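Local coordinates for protein glycosyltransferase Gtf1 (Streptococcus pneumoniae, PDB 4PQG) that is a glycosyltransferase of the GT-B type, with two parallel-sheet domains and an added antiparallel sheet, modelled here with uridine-5'-diphosphate, at residues Y31-F36 against D67-W72; R37-S42 against K500-V505; F212-N217 against F237-T242. All blocks are in the same frame, centred on the assembly; numbering follows the deposited sequence.

Contact 1. Residues Y31-F36 against D67-W72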
loop_
_atom_site.group_PDB
_atom_site.type_symbol
_atom_site.label_atom_id
_atom_site.label_comp_id
_atom_site.label_asym_id
_atom_site.label_seq_id
_atom_site.Cartn_x
_atom_site.Cartn_y
_atom_site.Cartn_z
ATOM N N TYR A 31 -8.211 0.107 -5.784
ATOM C CA TYR A 31 -9.162 0.860 -6.607
ATOM C C TYR A 31 -9.222 0.285 -8.031
ATOM O O TYR A 31 -10.309 0.006 -8.538
ATOM C CB TYR A 31 -8.826 2.350 -6.651
ATOM C CG TYR A 31 -9.387 3.153 -5.490
ATOM C CD1 TYR A 31 -10.739 3.530 -5.458
ATOM C CD2 TYR A 31 -8.565 3.558 -4.438
ATOM C CE1 TYR A 31 -11.249 4.293 -4.407
ATOM C CE2 TYR A 31 -9.063 4.300 -3.372
ATOM C CZ TYR A 31 -10.409 4.666 -3.359
ATOM O OH TYR A 31 -10.900 5.417 -2.303
ATOM N N ARG A 32 -8.057 0.100 -8.655
ATOM C CA ARG A 32 -7.946 -0.432 -10.024
ATOM C C ARG A 32 -8.617 -1.802 -10.168
ATOM O O ARG A 32 -9.297 -2.072 -11.173
ATOM C CB ARG A 32 -6.483 -0.520 -10.449
ATOM C CG ARG A 32 -6.256 -0.623 -11.958
ATOM C CD ARG A 32 -4.792 -0.836 -12.292
ATOM N NE ARG A 32 -3.961 0.213 -11.697
ATOM C CZ ARG A 32 -2.746 0.014 -11.193
ATOM N NH1 ARG A 32 -2.089 1.025 -10.654
ATOM N NH2 ARG A 32 -2.199 -1.197 -11.202
ATOM N N ALA A 33 -8.436 -2.654 -9.161
ATOM C CA ALA A 33 -9.085 -3.958 -9.129
ATOM C C ALA A 33 -10.601 -3.837 -9.142
ATOM O O ALA A 33 -11.280 -4.643 -9.787
ATOM C CB ALA A 33 -8.632 -4.751 -7.908
ATOM N N GLY A 34 -11.127 -2.849 -8.411
ATOM C CA GLY A 34 -12.564 -2.552 -8.412
ATOM C C GLY A 34 -13.065 -2.158 -9.784
ATOM O O GLY A 34 -14.173 -2.525 -10.178
ATOM N N VAL A 35 -12.246 -1.406 -10.511
ATOM C CA VAL A 35 -12.564 -0.988 -11.876
ATOM C C VAL A 35 -12.558 -2.181 -12.837
ATOM O O VAL A 35 -13.472 -2.336 -13.655
ATOM C CB VAL A 35 -11.576 0.070 -12.408
ATOM C CG1 VAL A 35 -11.737 0.241 -13.914
ATOM C CG2 VAL A 35 -11.765 1.404 -11.692
ATOM N N PHE A 36 -11.526 -3.015 -12.745
ATOM C CA PHE A 36 -11.419 -4.178 -13.614
ATOM C C PHE A 36 -12.560 -5.169 -13.399
ATOM O O PHE A 36 -13.049 -5.753 -14.367
ATOM C CB PHE A 36 -10.051 -4.841 -13.490
ATOM C CG PHE A 36 -8.916 -3.985 -13.990
ATOM C CD1 PHE A 36 -9.133 -2.992 -14.942
ATOM C CD2 PHE A 36 -7.623 -4.192 -13.527
ATOM C CE1 PHE A 36 -8.094 -2.217 -15.414
ATOM C CE2 PHE A 36 -6.569 -3.428 -14.007
ATOM C CZ PHE A 36 -6.801 -2.435 -14.951
ATOM N N ASP A 67 -9.844 -13.091 -4.048
ATOM C CA ASP A 67 -8.792 -14.116 -4.047
ATOM C C ASP A 67 -8.326 -14.480 -5.459
ATOM O O ASP A 67 -7.138 -14.674 -5.693
ATOM C CB ASP A 67 -9.247 -15.388 -3.318
ATOM C CG ASP A 67 -9.451 -15.177 -1.829
ATOM O OD1 ASP A 67 -9.199 -14.056 -1.303
ATOM O OD2 ASP A 67 -9.867 -16.154 -1.178
ATOM N N ASN A 68 -9.254 -14.555 -6.411
ATOM C CA ASN A 68 -8.859 -14.932 -7.768
ATOM C C ASN A 68 -8.213 -13.791 -8.557
ATOM O O ASN A 68 -7.825 -13.975 -9.695
ATOM C CB ASN A 68 -10.026 -15.569 -8.535
ATOM C CG ASN A 68 -11.159 -14.595 -8.794
ATOM O OD1 ASN A 68 -10.956 -13.376 -8.910
ATOM N ND2 ASN A 68 -12.370 -15.130 -8.894
ATOM N N GLN A 69 -8.099 -12.614 -7.949
ATOM C CA GLN A 69 -7.299 -11.529 -8.529
ATOM C C GLN A 69 -5.847 -11.508 -8.000
ATOM O O GLN A 69 -5.058 -10.650 -8.397
ATOM C CB GLN A 69 -7.962 -10.187 -8.215
ATOM C CG GLN A 69 -9.147 -9.831 -9.089
ATOM C CD GLN A 69 -9.814 -8.544 -8.639
ATOM O OE1 GLN A 69 -10.142 -8.377 -7.460
ATOM N NE2 GLN A 69 -10.025 -7.628 -9.579
ATOM N N VAL A 70 -5.492 -12.433 -7.107
ATOM C CA VAL A 70 -4.212 -12.333 -6.397
ATOM C C VAL A 70 -3.193 -13.373 -6.854
ATOM O O VAL A 70 -3.495 -14.566 -6.867
ATOM C CB VAL A 70 -4.411 -12.423 -4.869
ATOM C CG1 VAL A 70 -3.069 -12.468 -4.136
ATOM C CG2 VAL A 70 -5.249 -11.244 -4.394
ATOM N N ILE A 71 -2.001 -12.908 -7.235
ATOM C CA ILE A 71 -0.840 -13.787 -7.455
ATOM C C ILE A 71 0.291 -13.405 -6.492
ATOM O O ILE A 71 0.664 -12.228 -6.392
ATOM C CB ILE A 71 -0.318 -13.718 -8.905
ATOM C CG1 ILE A 71 -1.328 -14.379 -9.854
ATOM C CG2 ILE A 71 1.026 -14.440 -9.014
ATOM C CD1 ILE A 71 -1.029 -14.233 -11.334
ATOM N N TRP A 72 0.791 -14.390 -5.754
ATOM C CA TRP A 72 1.974 -14.219 -4.931
ATOM C C TRP A 72 3.065 -14.981 -5.604
ATOM O O TRP A 72 2.907 -16.172 -5.900
ATOM C CB TRP A 72 1.739 -14.701 -3.496
ATOM C CG TRP A 72 2.958 -14.568 -2.592
ATOM C CD1 TRP A 72 3.921 -13.555 -2.590
ATOM C CD2 TRP A 72 3.384 -15.492 -1.537
ATOM N NE1 TRP A 72 4.879 -13.789 -1.637
ATOM C CE2 TRP A 72 4.614 -14.929 -0.967
ATOM C CE3 TRP A 72 2.894 -16.689 -1.033
ATOM C CZ2 TRP A 72 5.294 -15.549 0.067
ATOM C CZ3 TRP A 72 3.587 -17.299 0.017
ATOM C CH2 TRP A 72 4.770 -16.752 0.537
#
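Q69 reaches from a short 3-10 turn to A33 on helix 24-38, and this pair carries the whole contact. Its polar part is one hydrogen bond, from the amide nitrogen NE2 of Q69 to the backbone oxygen O of A33, 3.2 Å long and bent to 155° at the hydrogen. The oxygen of A33 lies in the plane of the Q69 amide, but the donor sits above the carbonyl plane and off its lone pairs, with a C=O...N angle of 111°. The rest is van der Waals contact: the methyl CB of A33 points toward Q69 and lies against the end of the amide, 3.6 Å from NE2 and 4.0 Å from OE1 of Q69. With CG turned beside the backbone N (chi1 -79°) and the chain extended beyond it, Q69 reaches the helix flank. The other end of the amide is held more firmly: OE1 accepts from NH1 of R37 and from the backbone N of D66. A33 also packs on F45 of strand 42-47 and on F65, between helix and sheet. With donors at OE1 and a carbonyl facing NE2, the amide has a defined rotation, and both its polar ends are satisfied in a buried place.

Contact 2. Residues R37-S42 against K500-V505; sequences RKLNLS and KWKKTV
L39 and L41 both set CG beside the backbone N, with chi1 of -69° and -67°, a turn that directs the isobutyl groups at helix 494-508. The methyl CD1 of L39 reaches the backbone of that helix: it lies 3.8 Å from the CB of W501 and equally far from the backbone N of K502. The side chains of L39 and W501 cross at about a right angle, and the indole leads away from the leucine to meet F36 edge-to-face. The other branch of L39, CD2, runs past the base of the exposed K502, 4.1 Å from its CB. Between the two leucines, helix 24-38 ends in a Schellman motif: N40, with positive phi, is the C-prime residue, its N bonded to the O of R37, while the N of L41 returns to the O of F36. This reversal lets L39 and L41 face successive turns of helix 494-508, as the chain heads into strand 42-47 of the N-terminal Rossmann-like domain. L41 meets V505 tip to tip, its CD1 3.7 Å from CG2 and 3.8 Å from CG1, in the fork of the valine. M9 packs on both L41 and V505. On helix 494-508, OG1 of T504 donates to the O of K500 at 2.6 Å, and the N of T504 reaches that oxygen from the opposite face of the carbonyl plane.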
loop_
_atom_site.group_PDB
_atom_site.type_symbol
_atom_site.label_atom_id
_atom_site.label_comp_id
_atom_site.label_asym_id
_atom_site.label_seq_id
_atom_site.Cartn_x
_atom_site.Cartn_y
_atom_site.Cartn_z
ATOM N N ARG A 37 -12.988 -5.340 -12.150
ATOM C CA ARG A 37 -14.139 -6.179 -11.837
ATOM C C ARG A 37 -15.404 -5.648 -12.509
ATOM O O ARG A 37 -16.161 -6.411 -13.124
ATOM C CB ARG A 37 -14.359 -6.293 -10.326
ATOM C CG ARG A 37 -13.339 -7.166 -9.618
ATOM C CD ARG A 37 -13.784 -7.562 -8.217
ATOM N NE ARG A 37 -14.047 -6.416 -7.351
ATOM C CZ ARG A 37 -13.170 -5.857 -6.515
ATOM N NH1 ARG A 37 -11.930 -6.323 -6.395
ATOM N NH2 ARG A 37 -13.549 -4.814 -5.792
ATOM N N LYS A 38 -15.614 -4.340 -12.399
ATOM C CA LYS A 38 -16.787 -3.696 -12.977
ATOM C C LYS A 38 -16.794 -3.831 -14.481
ATOM O O LYS A 38 -17.845 -4.065 -15.073
ATOM C CB LYS A 38 -16.831 -2.216 -12.603
ATOM C CG LYS A 38 -17.502 -1.923 -11.276
ATOM C CD LYS A 38 -17.269 -0.466 -10.887
ATOM C CE LYS A 38 -18.187 -0.014 -9.766
ATOM N NZ LYS A 38 -17.989 -0.814 -8.534
ATOM N N LEU A 39 -15.623 -3.672 -15.099
ATOM C CA LEU A 39 -15.495 -3.801 -16.537
ATOM C C LEU A 39 -15.449 -5.261 -16.987
ATOM O O LEU A 39 -15.142 -5.545 -18.147
ATOM C CB LEU A 39 -14.262 -3.044 -17.039
ATOM C CG LEU A 39 -14.278 -1.517 -16.972
ATOM C CD1 LEU A 39 -12.899 -0.978 -17.315
ATOM C CD2 LEU A 39 -15.347 -0.910 -17.885
ATOM N N ASN A 40 -15.758 -6.179 -16.073
ATOM C CA ASN A 40 -15.631 -7.618 -16.329
ATOM C C ASN A 40 -14.361 -7.988 -17.085
ATOM O O ASN A 40 -14.405 -8.700 -18.087
ATOM C CB ASN A 40 -16.854 -8.153 -17.072
ATOM C CG ASN A 40 -17.610 -9.174 -16.267
ATOM O OD1 ASN A 40 -17.500 -10.378 -16.516
ATOM N ND2 ASN A 40 -18.356 -8.710 -15.268
ATOM N N LEU A 41 -13.228 -7.482 -16.610
ATOM C CA LEU A 41 -11.952 -7.725 -17.268
ATOM C C LEU A 41 -11.122 -8.637 -16.397
ATOM O O LEU A 41 -11.162 -8.532 -15.169
ATOM C CB LEU A 41 -11.202 -6.418 -17.529
ATOM C CG LEU A 41 -11.807 -5.444 -18.543
ATOM C CD1 LEU A 41 -10.922 -4.213 -18.667
ATOM C CD2 LEU A 41 -12.018 -6.091 -19.910
ATOM N N SER A 42 -10.374 -9.534 -17.033
ATOM C CA SER A 42 -9.499 -10.444 -16.315
ATOM C C SER A 42 -8.268 -9.685 -15.815
ATOM O O SER A 42 -7.557 -9.046 -16.596
ATOM C CB SER A 42 -9.091 -11.615 -17.214
ATOM O OG SER A 42 -8.276 -12.543 -16.508
ATOM N N LYS A 500 -12.534 5.818 -18.910
ATOM C CA LYS A 500 -11.121 6.079 -19.172
ATOM C C LYS A 500 -10.370 4.757 -19.301
ATOM O O LYS A 500 -9.541 4.592 -20.196
ATOM C CB LYS A 500 -10.498 6.959 -18.084
ATOM C CG LYS A 500 -11.154 8.325 -17.956
ATOM C CD LYS A 500 -10.375 9.272 -17.051
ATOM C CE LYS A 500 -11.210 10.485 -16.670
ATOM N NZ LYS A 500 -11.515 11.356 -17.842
ATOM N N TRP A 501 -10.679 3.814 -18.414
ATOM C CA TRP A 501 -10.036 2.494 -18.435
ATOM C C TRP A 501 -10.481 1.694 -19.632
ATOM O O TRP A 501 -9.646 1.206 -20.402
ATOM C CB TRP A 501 -10.267 1.745 -17.120
ATOM C CG TRP A 501 -9.307 2.183 -16.024
ATOM C CD1 TRP A 501 -9.597 2.914 -14.877
ATOM C CD2 TRP A 501 -7.860 1.932 -15.955
ATOM N NE1 TRP A 501 -8.471 3.121 -14.129
ATOM C CE2 TRP A 501 -7.393 2.568 -14.718
ATOM C CE3 TRP A 501 -6.938 1.272 -16.767
ATOM C CZ2 TRP A 501 -6.060 2.520 -14.321
ATOM C CZ3 TRP A 501 -5.594 1.238 -16.363
ATOM C CH2 TRP A 501 -5.168 1.849 -15.171
ATOM N N LYS A 502 -11.794 1.594 -19.816
ATOM C CA LYS A 502 -12.381 0.977 -21.005
ATOM C C LYS A 502 -11.700 1.492 -22.272
ATOM O O LYS A 502 -11.220 0.694 -23.075
ATOM C CB LYS A 502 -13.891 1.232 -21.047
ATOM C CG LYS A 502 -14.688 0.318 -21.963
ATOM C CD LYS A 502 -16.181 0.567 -21.788
ATOM C CE LYS A 502 -17.002 0.002 -22.939
ATOM N NZ LYS A 502 -17.087 -1.486 -22.905
ATOM N N LYS A 503 -11.621 2.812 -22.430
ATOM C CA LYS A 503 -10.964 3.416 -23.596
ATOM C C LYS A 503 -9.506 2.962 -23.754
ATOM O O LYS A 503 -9.074 2.614 -24.857
ATOM C CB LYS A 503 -11.040 4.950 -23.521
ATOM C CG LYS A 503 -10.448 5.703 -24.707
ATOM C CD LYS A 503 -10.462 7.209 -24.452
ATOM C CE LYS A 503 -10.088 8.018 -25.691
ATOM N NZ LYS A 503 -8.651 7.895 -26.077
ATOM N N THR A 504 -8.753 2.981 -22.652
ATOM C CA THR A 504 -7.341 2.587 -22.655
ATOM C C THR A 504 -7.201 1.094 -22.960
ATOM O O THR A 504 -6.322 0.686 -23.714
ATOM C CB THR A 504 -6.657 2.913 -21.303
ATOM O OG1 THR A 504 -7.097 4.193 -20.834
ATOM C CG2 THR A 504 -5.136 2.934 -21.445
ATOM N N VAL A 505 -8.088 0.298 -22.373
ATOM C CA VAL A 505 -8.138 -1.148 -22.578
ATOM C C VAL A 505 -8.528 -1.490 -24.021
ATOM O O VAL A 505 -7.978 -2.423 -24.616
ATOM C CB VAL A 505 -9.119 -1.813 -21.582
ATOM C CG1 VAL A 505 -9.559 -3.190 -22.062
ATOM C CG2 VAL A 505 -8.497 -1.897 -20.198
#

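Contact 3. Residues F212-N217 against F237-T242; sequences FMKSLN and FEEAQT
Helices 205-215 and 233-240 flank the seven-stranded parallel sheet of the N-terminal Rossmann-like domain, and they touch near their C-terminal ends through M213, K214 and E239. The two segments come closest where M213 faces E239, their CA atoms 6.3 Å apart. Here the CB atoms of the two residues meet at 3.6 Å, and CB of M213 is also 3.7 Å from CG of E239, so the aliphatic root of the acid does the packing. The chain of M213 curls back to bring its CE to 4.1 Å from the CB of E239; the buried methionine also touches I14 of strand 10-15, joining the helix pair to the sheet below. On the more exposed side, K214 passes obliquely across the carboxylate. Its chain runs straight to CE and then bends at chi4 (-76°), placing NZ 3.3 Å from OE1 of E239 in a salt bridge whose hydrogen bond is weak. E239 in turn folds at chi2 (-58°), turning its carboxylate toward the lysine, with OE1 also 3.3 Å from CG of K214. The stronger partner of the acid is R210, one turn earlier on the lysine's helix, whose NH1 forms a salt bridge with OE2. Two basic residues of one helix thus share the acid of the other, which would be expected to favour its charged form. In sequence the two helices are joined through strand 223-226, parallel to its neighbours, in the beta-alpha succession typical of a Rossmann-like half of the GT-B fold.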
loop_
_atom_site.group_PDB
_atom_site.type_symbol
_atom_site.label_atom_id
_atom_site.label_comp_id
_atom_site.label_asym_id
_atom_site.label_seq_id
_atom_site.Cartn_x
_atom_site.Cartn_y
_atom_site.Cartn_z
ATOM N N PHE A 212 9.141 -16.859 -13.472
ATOM C CA PHE A 212 7.778 -16.482 -13.168
ATOM C C PHE A 212 7.107 -15.772 -14.360
ATOM O O PHE A 212 6.021 -16.178 -14.821
ATOM C CB PHE A 212 7.724 -15.576 -11.939
ATOM C CG PHE A 212 6.381 -14.921 -11.765
ATOM C CD1 PHE A 212 5.310 -15.641 -11.245
ATOM C CD2 PHE A 212 6.181 -13.612 -12.166
ATOM C CE1 PHE A 212 4.058 -15.048 -11.112
ATOM C CE2 PHE A 212 4.932 -13.008 -12.042
ATOM C CZ PHE A 212 3.868 -13.735 -11.512
ATOM N N MET A 213 7.759 -14.732 -14.863
ATOM C CA MET A 213 7.220 -13.979 -16.001
ATOM C C MET A 213 6.929 -14.880 -17.209
ATOM O O MET A 213 5.859 -14.785 -17.801
ATOM C CB MET A 213 8.146 -12.835 -16.391
ATOM C CG MET A 213 8.234 -11.707 -15.364
ATOM S SD MET A 213 6.703 -10.800 -15.061
ATOM C CE MET A 213 6.549 -9.875 -16.591
ATOM N N LYS A 214 7.866 -15.765 -17.540
ATOM C CA LYS A 214 7.715 -16.680 -18.683
ATOM C C LYS A 214 6.553 -17.631 -18.444
ATOM O O LYS A 214 5.797 -17.931 -19.370
ATOM C CB LYS A 214 9.015 -17.453 -18.949
ATOM C CG LYS A 214 10.127 -16.557 -19.460
ATOM C CD LYS A 214 11.336 -17.342 -19.924
ATOM C CE LYS A 214 12.368 -16.407 -20.528
ATOM N NZ LYS A 214 11.996 -15.952 -21.896
ATOM N N SER A 215 6.391 -18.061 -17.191
ATOM C CA SER A 215 5.268 -18.920 -16.788
ATOM C C SER A 215 3.885 -18.284 -16.984
ATOM O O SER A 215 2.882 -18.988 -16.917
ATOM C CB SER A 215 5.421 -19.429 -15.336
ATOM O OG SER A 215 4.720 -18.625 -14.391
ATOM N N LEU A 216 3.823 -16.966 -17.186
ATOM C CA LEU A 216 2.537 -16.305 -17.473
ATOM C C LEU A 216 2.066 -16.540 -18.906
ATOM O O LEU A 216 0.876 -16.380 -19.196
ATOM C CB LEU A 216 2.589 -14.789 -17.205
ATOM C CG LEU A 216 2.975 -14.386 -15.778
ATOM C CD1 LEU A 216 3.201 -12.882 -15.665
ATOM C CD2 LEU A 216 1.936 -14.867 -14.777
ATOM N N ASN A 217 2.999 -16.889 -19.787
ATOM C CA ASN A 217 2.700 -17.137 -21.195
ATOM C C ASN A 217 1.998 -15.913 -21.777
ATOM O O ASN A 217 0.874 -15.999 -22.285
ATOM C CB ASN A 217 1.873 -18.425 -21.363
ATOM C CG ASN A 217 2.700 -19.680 -21.129
ATOM O OD1 ASN A 217 3.884 -19.719 -21.454
ATOM N ND2 ASN A 217 2.082 -20.712 -20.564
ATOM N N PHE A 237 10.624 -5.631 -17.715
ATOM C CA PHE A 237 10.700 -4.898 -18.973
ATOM C C PHE A 237 10.934 -5.854 -20.137
ATOM O O PHE A 237 10.199 -5.819 -21.131
ATOM C CB PHE A 237 11.796 -3.804 -18.934
ATOM C CG PHE A 237 11.294 -2.440 -18.494
ATOM C CD1 PHE A 237 11.650 -1.292 -19.203
ATOM C CD2 PHE A 237 10.467 -2.302 -17.373
ATOM C CE1 PHE A 237 11.188 -0.037 -18.821
ATOM C CE2 PHE A 237 10.005 -1.041 -16.980
ATOM C CZ PHE A 237 10.366 0.094 -17.708
ATOM N N GLU A 238 11.922 -6.735 -19.985
ATOM C CA GLU A 238 12.298 -7.644 -21.055
ATOM C C GLU A 238 11.178 -8.621 -21.389
ATOM O O GLU A 238 10.821 -8.792 -22.564
ATOM C CB GLU A 238 13.567 -8.398 -20.680
ATOM C CG GLU A 238 14.818 -7.549 -20.799
ATOM C CD GLU A 238 16.049 -8.253 -20.269
ATOM O OE1 GLU A 238 15.923 -9.366 -19.710
ATOM O OE2 GLU A 238 17.147 -7.690 -20.405
ATOM N N GLU A 239 10.605 -9.235 -20.357
ATOM C CA GLU A 239 9.581 -10.247 -20.545
ATOM C C GLU A 239 8.226 -9.682 -20.936
ATOM O O GLU A 239 7.381 -10.409 -21.460
ATOM C CB GLU A 239 9.442 -11.118 -19.293
ATOM C CG GLU A 239 10.712 -11.868 -18.923
ATOM C CD GLU A 239 11.190 -12.769 -20.045
ATOM O OE1 GLU A 239 10.331 -13.440 -20.668
ATOM O OE2 GLU A 239 12.413 -12.800 -20.292
ATOM N N ALA A 240 8.019 -8.393 -20.687
ATOM C CA ALA A 240 6.757 -7.745 -21.030
ATOM C C ALA A 240 6.706 -7.282 -22.490
ATOM O O ALA A 240 5.640 -6.907 -22.969
ATOM C CB ALA A 240 6.484 -6.572 -20.099
ATOM N N GLN A 241 7.843 -7.305 -23.185
ATOM C CA GLN A 241 7.907 -6.822 -24.570
ATOM C C GLN A 241 6.994 -7.590 -25.534
ATOM O O GLN A 241 6.524 -7.028 -26.517
ATOM C CB GLN A 241 9.352 -6.803 -25.086
ATOM C CG GLN A 241 10.264 -5.837 -24.348
ATOM C CD GLN A 241 9.670 -4.438 -24.232
ATOM O OE1 GLN A 241 9.591 -3.706 -25.220
ATOM N NE2 GLN A 241 9.242 -4.066 -23.025
ATOM N N THR A 242 6.735 -8.863 -25.242
ATOM C CA THR A 242 5.838 -9.666 -26.078
ATOM C C THR A 242 4.374 -9.331 -25.817
ATOM O O THR A 242 3.518 -9.683 -26.617
ATOM C CB THR A 242 6.066 -11.195 -25.947
ATOM O OG1 THR A 242 5.944 -11.603 -24.575
ATOM C CG2 THR A 242 7.445 -11.590 -26.487
#

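All three contacts lie in the domain built on the seven-stranded parallel sheet, but at different depths. Contact 1 is buried, contacts 2 and 3 only partly so. Contacts 1 and 2 share helix 24-38, whose last turn joins them: R37 binds Q69, and the F36 ring of contact 1 meets W501 of contact 2 edge-to-face. Contact 3 uses another pair of helices and meets contact 1 through I71 on F212, without touching contact 2. The chemistry follows position: a single side-chain-to-backbone hydrogen bond from an amide in the buried setting, apolar side-chain contacts with no hydrogen bond across where the C-terminal helix 494-508 returns to the N-terminal domain, and a salt bridge over an aliphatic base toward the surface.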